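Local coordinates for protein tubulin binding cofactor C (Leishmania major, PDB 5AJ8) that probably acts, as tubulin-binding cofactor C, as a chaperone in tubulin folding and dimer assembly, this chain being its C-terminal domain, at residues A[47-52]-A[64-69]; A[82-87]-A[140-145]. The protein carries 1 engineered substitution. One frame throughout, in Å; residues are numbered along the deposited sequence. Where two conformers were deposited one is given.

Contact 1. Residues A[47-52]-A[64-69]; sequences SAFLSN and QLRLKG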
loop_
_atom_site.group_PDB
_atom_site.type_symbol
_atom_site.label_atom_id
_atom_site.label_comp_id
_atom_site.label_asym_id
_atom_site.label_seq_id
_atom_site.Cartn_x
_atom_site.Cartn_y
_atom_site.Cartn_z
ATOM N N SER A 47 -2.266 -10.049 4.427
ATOM C CA SER A 47 -3.044 -8.843 4.500
ATOM C C SER A 47 -2.259 -7.658 5.080
ATOM O O SER A 47 -1.315 -7.824 5.839
ATOM C CB SER A 47 -4.362 -9.068 5.247
ATOM O OG SER A 47 -4.145 -9.644 6.502
ATOM N N ALA A 48 -2.675 -6.467 4.664
ATOM C CA ALA A 48 -2.187 -5.197 5.179
ATOM C C ALA A 48 -3.399 -4.434 5.715
ATOM O O ALA A 48 -4.403 -4.295 5.026
ATOM C CB ALA A 48 -1.509 -4.411 4.078
ATOM N N PHE A 49 -3.307 -3.992 6.957
ATOM C CA PHE A 49 -4.365 -3.244 7.627
ATOM C C PHE A 49 -3.799 -1.912 8.103
ATOM O O PHE A 49 -2.836 -1.895 8.855
ATOM C CB PHE A 49 -4.901 -4.053 8.787
ATOM C CG PHE A 49 -6.092 -3.434 9.460
ATOM C CD1 PHE A 49 -7.373 -3.663 8.997
ATOM C CD2 PHE A 49 -5.930 -2.646 10.579
ATOM C CE1 PHE A 49 -8.472 -3.103 9.635
ATOM C CE2 PHE A 49 -7.018 -2.087 11.220
ATOM C CZ PHE A 49 -8.288 -2.307 10.746
ATOM N N LEU A 50 -4.347 -0.803 7.603
ATOM C CA LEU A 50 -3.980 0.533 8.075
ATOM C C LEU A 50 -5.151 1.132 8.882
ATOM O O LEU A 50 -6.302 1.060 8.449
ATOM C CB LEU A 50 -3.631 1.452 6.914
ATOM C CG LEU A 50 -2.372 1.130 6.090
ATOM C CD1 LEU A 50 -2.631 0.054 5.040
ATOM C CD2 LEU A 50 -1.858 2.389 5.415
ATOM N N SER A 51 -4.842 1.717 10.037
ATOM C CA SER A 51 -5.851 2.386 10.830
ATOM C C SER A 51 -5.368 3.727 11.381
ATOM O O SER A 51 -4.215 3.888 11.763
ATOM C CB SER A 51 -6.304 1.490 11.988
ATOM O OG SER A 51 -5.176 1.099 12.740
ATOM N N ASN A 52 -6.269 4.676 11.407
ATOM C CA ASN A 52 -5.991 5.980 11.978
ATOM C C ASN A 52 -4.752 6.653 11.386
ATOM O O ASN A 52 -3.964 7.241 12.098
ATOM C CB ASN A 52 -5.874 5.852 13.492
ATOM C CG ASN A 52 -7.102 5.204 14.113
ATOM O OD1 ASN A 52 -6.996 4.254 14.892
ATOM N ND2 ASN A 52 -8.274 5.704 13.760
ATOM N N GLN A 64 -4.656 -8.931 0.648
ATOM C CA GLN A 64 -5.821 -8.152 1.065
ATOM C C GLN A 64 -5.380 -6.821 1.654
ATOM O O GLN A 64 -4.334 -6.756 2.290
ATOM C CB GLN A 64 -6.643 -8.913 2.087
ATOM C CG GLN A 64 -7.175 -10.249 1.600
ATOM C CD GLN A 64 -6.263 -11.409 1.927
ATOM O OE1 GLN A 64 -5.365 -11.294 2.739
ATOM N NE2 GLN A 64 -6.464 -12.517 1.250
ATOM N N LEU A 65 -6.166 -5.772 1.418
ATOM C CA LEU A 65 -5.887 -4.443 1.923
ATOM C C LEU A 65 -7.131 -3.901 2.613
ATOM O O LEU A 65 -8.203 -3.879 2.026
ATOM C CB LEU A 65 -5.458 -3.487 0.811
ATOM C CG LEU A 65 -5.147 -2.034 1.202
ATOM C CD1 LEU A 65 -4.085 -1.945 2.275
ATOM C CD2 LEU A 65 -4.712 -1.207 -0.003
ATOM N N ARG A 66 -6.994 -3.515 3.873
ATOM C CA ARG A 66 -8.102 -2.883 4.583
ATOM C C ARG A 66 -7.662 -1.608 5.297
ATOM O O ARG A 66 -6.640 -1.575 5.972
ATOM C CB ARG A 66 -8.754 -3.856 5.562
ATOM C CG ARG A 66 -9.936 -3.237 6.306
ATOM C CD ARG A 66 -11.007 -4.259 6.648
ATOM N NE ARG A 66 -12.184 -3.672 7.310
ATOM C CZ ARG A 66 -13.332 -4.324 7.500
ATOM N NH1 ARG A 66 -13.495 -5.575 7.057
ATOM N NH2 ARG A 66 -14.324 -3.746 8.144
ATOM N N LEU A 67 -8.456 -0.568 5.154
ATOM C CA LEU A 67 -8.177 0.711 5.810
ATOM C C LEU A 67 -9.367 1.161 6.671
ATOM O O LEU A 67 -10.518 1.086 6.246
ATOM C CB LEU A 67 -7.827 1.784 4.790
ATOM C CG LEU A 67 -6.534 1.541 4.002
ATOM C CD1 LEU A 67 -6.864 1.075 2.603
ATOM C CD2 LEU A 67 -5.714 2.808 3.925
ATOM N N LYS A 68 -9.073 1.635 7.875
ATOM C CA LYS A 68 -10.110 2.072 8.800
ATOM C C LYS A 68 -9.709 3.400 9.437
ATOM O O LYS A 68 -8.614 3.536 9.945
ATOM C CB LYS A 68 -10.354 1.040 9.898
ATOM C CG LYS A 68 -11.401 1.484 10.901
ATOM C CD LYS A 68 -11.841 0.369 11.829
ATOM C CE LYS A 68 -12.977 0.848 12.718
ATOM N NZ LYS A 68 -13.327 -0.191 13.723
ATOM N N GLY A 69 -10.616 4.360 9.420
ATOM C CA GLY A 69 -10.401 5.633 10.100
ATOM C C GLY A 69 -9.268 6.449 9.517
ATOM O O GLY A 69 -8.611 7.176 10.253
HETATM O O HOH W 1 -8.992 8.361 13.169
#

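Contact 2. Residues A[82-87]-A[140-145]; sequences TPIIEE and DDFQWV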
loop_
_atom_site.group_PDB
_atom_site.type_symbol
_atom_site.label_atom_id
_atom_site.label_comp_id
_atom_site.label_asym_id
_atom_site.label_seq_id
_atom_site.Cartn_x
_atom_site.Cartn_y
_atom_site.Cartn_z
ATOM N N THR A 82 -10.096 -6.739 -3.997
ATOM C CA THR A 82 -10.553 -5.358 -3.879
ATOM C C THR A 82 -10.257 -4.744 -2.474
ATOM O O THR A 82 -10.652 -5.282 -1.472
ATOM C CB THR A 82 -12.052 -5.294 -4.226
ATOM O OG1 THR A 82 -12.206 -5.654 -5.601
ATOM C CG2 THR A 82 -12.601 -3.902 -4.012
ATOM N N PRO A 83 -9.513 -3.637 -2.414
ATOM C CA PRO A 83 -9.317 -2.953 -1.128
ATOM C C PRO A 83 -10.633 -2.569 -0.473
ATOM O O PRO A 83 -11.594 -2.214 -1.179
ATOM C CB PRO A 83 -8.513 -1.706 -1.520
ATOM C CG PRO A 83 -7.776 -2.112 -2.764
ATOM C CD PRO A 83 -8.723 -3.018 -3.491
ATOM N N ILE A 84 -10.701 -2.701 0.850
ATOM C CA ILE A 84 -11.883 -2.334 1.636
ATOM C C ILE A 84 -11.548 -1.088 2.456
ATOM O O ILE A 84 -10.516 -1.051 3.131
ATOM C CB ILE A 84 -12.317 -3.479 2.592
ATOM C CG1 ILE A 84 -12.725 -4.726 1.793
ATOM C CG2 ILE A 84 -13.483 -3.043 3.459
ATOM C CD1 ILE A 84 -13.045 -5.955 2.627
ATOM N N ILE A 85 -12.425 -0.092 2.437
ATOM C CA ILE A 85 -12.291 1.032 3.359
ATOM C C ILE A 85 -13.499 1.150 4.273
ATOM O O ILE A 85 -14.584 0.649 3.967
ATOM C CB ILE A 85 -12.043 2.366 2.636
ATOM C CG1 ILE A 85 -13.189 2.737 1.696
ATOM C CG2 ILE A 85 -10.744 2.301 1.861
ATOM C CD1 ILE A 85 -13.061 4.136 1.117
ATOM N N GLU A 86 -13.277 1.798 5.410
ATOM C CA GLU A 86 -14.278 1.955 6.446
ATOM C C GLU A 86 -13.984 3.214 7.258
ATOM O O GLU A 86 -12.896 3.345 7.817
ATOM C CB GLU A 86 -14.263 0.752 7.384
ATOM C CG GLU A 86 -15.355 0.794 8.431
ATOM C CD GLU A 86 -15.274 -0.321 9.461
ATOM O OE1 GLU A 86 -14.340 -1.164 9.398
ATOM O OE2 GLU A 86 -16.173 -0.350 10.340
ATOM N N GLU A 87 -14.949 4.132 7.327
ATOM C CA GLU A 87 -14.732 5.422 7.993
ATOM C C GLU A 87 -13.465 6.128 7.446
ATOM O O GLU A 87 -12.627 6.602 8.212
ATOM C CB GLU A 87 -14.675 5.222 9.515
ATOM C CG GLU A 87 -16.061 4.969 10.122
ATOM C CD GLU A 87 -16.044 4.255 11.474
ATOM O OE1 GLU A 87 -14.978 4.121 12.112
ATOM O OE2 GLU A 87 -17.122 3.793 11.903
ATOM N N ASP A 140 -13.872 -0.956 -2.160
ATOM C CA ASP A 140 -15.095 -1.466 -1.531
ATOM C C ASP A 140 -15.364 -0.646 -0.285
ATOM O O ASP A 140 -14.908 -0.972 0.799
ATOM C CB ASP A 140 -14.904 -2.958 -1.195
ATOM C CG ASP A 140 -16.115 -3.616 -0.499
ATOM O OD1 ASP A 140 -17.201 -3.005 -0.382
ATOM O OD2 ASP A 140 -15.958 -4.817 -0.116
ATOM N N ASP A 141 -16.115 0.436 -0.452
ATOM C CA ASP A 141 -16.476 1.297 0.654
ATOM C C ASP A 141 -17.834 0.757 1.112
ATOM O O ASP A 141 -18.874 1.314 0.812
ATOM C CB ASP A 141 -16.527 2.740 0.186
ATOM C CG ASP A 141 -16.890 3.713 1.288
ATOM O OD1 ASP A 141 -16.995 3.293 2.467
ATOM O OD2 ASP A 141 -17.047 4.914 0.967
ATOM N N PHE A 142 -17.781 -0.362 1.822
ATOM C CA PHE A 142 -18.961 -1.223 2.039
ATOM C C PHE A 142 -20.054 -0.594 2.913
ATOM O O PHE A 142 -21.206 -0.952 2.775
ATOM C CB PHE A 142 -18.552 -2.581 2.599
ATOM C CG PHE A 142 -18.083 -2.547 4.033
ATOM C CD1 PHE A 142 -16.754 -2.306 4.339
ATOM C CD2 PHE A 142 -18.966 -2.806 5.070
ATOM C CE1 PHE A 142 -16.318 -2.287 5.652
ATOM C CE2 PHE A 142 -18.543 -2.773 6.381
ATOM C CZ PHE A 142 -17.217 -2.514 6.677
ATOM N N GLN A 143 -19.719 0.372 3.765
ATOM C CA GLN A 143 -20.756 1.073 4.544
ATOM C C GLN A 143 -21.488 2.140 3.730
ATOM O O GLN A 143 -22.549 2.594 4.143
ATOM C CB GLN A 143 -20.170 1.691 5.806
ATOM C CG GLN A 143 -19.577 0.636 6.720
ATOM C CD GLN A 143 -19.111 1.185 8.045
ATOM O OE1 GLN A 143 -18.648 2.322 8.140
ATOM N NE2 GLN A 143 -19.226 0.373 9.084
ATOM N N TRP A 144 -20.948 2.527 2.571
ATOM C CA TRP A 144 -21.664 3.440 1.691
ATOM C C TRP A 144 -22.700 2.649 0.890
ATOM O O TRP A 144 -22.385 2.015 -0.115
ATOM C CB TRP A 144 -20.717 4.171 0.753
ATOM C CG TRP A 144 -21.407 5.198 -0.060
ATOM C CD1 TRP A 144 -21.914 5.051 -1.318
ATOM C CD2 TRP A 144 -21.669 6.550 0.319
ATOM N NE1 TRP A 144 -22.472 6.228 -1.741
ATOM C CE2 TRP A 144 -22.337 7.163 -0.756
ATOM C CE3 TRP A 144 -21.398 7.306 1.464
ATOM C CZ2 TRP A 144 -22.755 8.499 -0.717
ATOM C CZ3 TRP A 144 -21.797 8.648 1.487
ATOM C CH2 TRP A 144 -22.474 9.216 0.408
ATOM N N VAL A 145 -23.933 2.684 1.359
ATOM C CA VAL A 145 -25.012 1.909 0.740
ATOM C C VAL A 145 -26.005 2.757 -0.081
ATOM O O VAL A 145 -26.902 2.179 -0.695
ATOM C CB VAL A 145 -25.782 1.049 1.774
ATOM C CG1 VAL A 145 -24.849 0.006 2.376
ATOM C CG2 VAL A 145 -26.432 1.935 2.847
HETATM O O HOH W 2 -17.195 1.761 4.364
HETATM O O HOH W 3 -17.692 4.129 6.306
#

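Contact 1. Residues A[47-52]-A[64-69]
The CD1 and CE1 atoms of Phe49 rest on the aliphatic stem of Arg66, with Phe49 CE1 3.6 Å from Arg66 CG and Phe49 CD1 3.7 Å from Arg66 CB and CG. The two side chains run side by side in the same direction, and the ring and guanidinium planes stand 40° apart. Phe49 CG is anti to the backbone N (chi1 -174°), which starts the ring toward Arg66; its CZ reaches on to Lys68 CB at 4.0 Å. On the other face of the sheet Leu50 meets two leucines: CD1 touches Leu65 CD1 at 3.7 Å, and CB lies against Leu67 CD2 at 3.9 Å. Ala48 CB completes this buried row beside Leu65 CD1. Between the two rows, strands 47-51 and 64-68 run parallel with their axes 9° apart, residue facing residue from Ala48 with Leu65 to Ser51 with Lys68. Four backbone hydrogen bonds join the strands, among them Arg66 N to Ala48 O at 2.9 Å and Lys68 N to Leu50 O at the same length. Past them a fifth runs from Asn52 N to Lys68 O at 3.0 Å, and a water joins Asn52 ND2 to Gly69 O; both residues have positive phi, so the two chains turn in step. Such in-register stacking of successive parallel strands is that of a right-handed beta-helix, as in the C-CAP/cofactor C fold. Leu65 and Leu67 also pack on Met75 of strand 73-79 across the interior, while Arg66 forms a salt bridge with Glu86 on the next strand. The contact thus sets an apolar ladder inside the coil against an outer face where the Phe49 ring borders the aliphatic stem of Arg66, whose charge is probably offset by Glu86.

Contact 2. Residues A[82-87]-A[140-145]
Asp140 N donates to Pro83 O at 2.8 Å, and Asp140 O in turn accepts Ile85 N at 3.1 Å, with that donor 46° out of the carbonyl plane. Beyond this pair water carries the polar links. One water donates to Ile85 O and accepts from Gln143 N; a second bridges Glu87 N and Gln143 OE1. The bonds add a short, weakly bonded strand at 140-141 in parallel to 84-86, at the outermost edge of this beta-helix sheet within the chain. From Asp141 the backbone leaves the sheet through a type I turn ending at Trp144. Phe142 CG sits between the backbone N and the carbonyl carbon (chi1 71°), which starts the ring back toward strand 84-86, where its CD1 meets Ile84 CG2 at 3.5 Å and its CZ lies 4.0 Å from Glu86 CD in the conformer given. Gln143 CG lies over one ring face, offset toward the rim. The Glu86 and Gln143 side chains cross obliquely in that conformer, and the Glu86 carboxylate is already engaged by Arg66. On the opposite face of the sheet Ile85 CG1 packs on Asp141 CB at 3.7 Å, and Asp141 OD2 bonds Ser150 OG.

From the N terminus, strands 11-17 and 28-35 precede contact 1, which closes a short loop as the chain leaves strand 47-51, passes through strand 56-62 in the other sheet and returns one coil later. Contact 2 opens only after this and spans a much longer excursion, 52 residues that include strand 91-95 and the helices 116-122 and 129-132. The two are therefore in series, neither nesting nor crossing. They meet because strands 64-68 and 84-86 are neighbours in one parallel sheet: Leu67 N probably bonds Ile84 O, and the Arg66 guanidinium also packs on Phe142. Together they connect the middle of that sheet to its late-arriving edge strand.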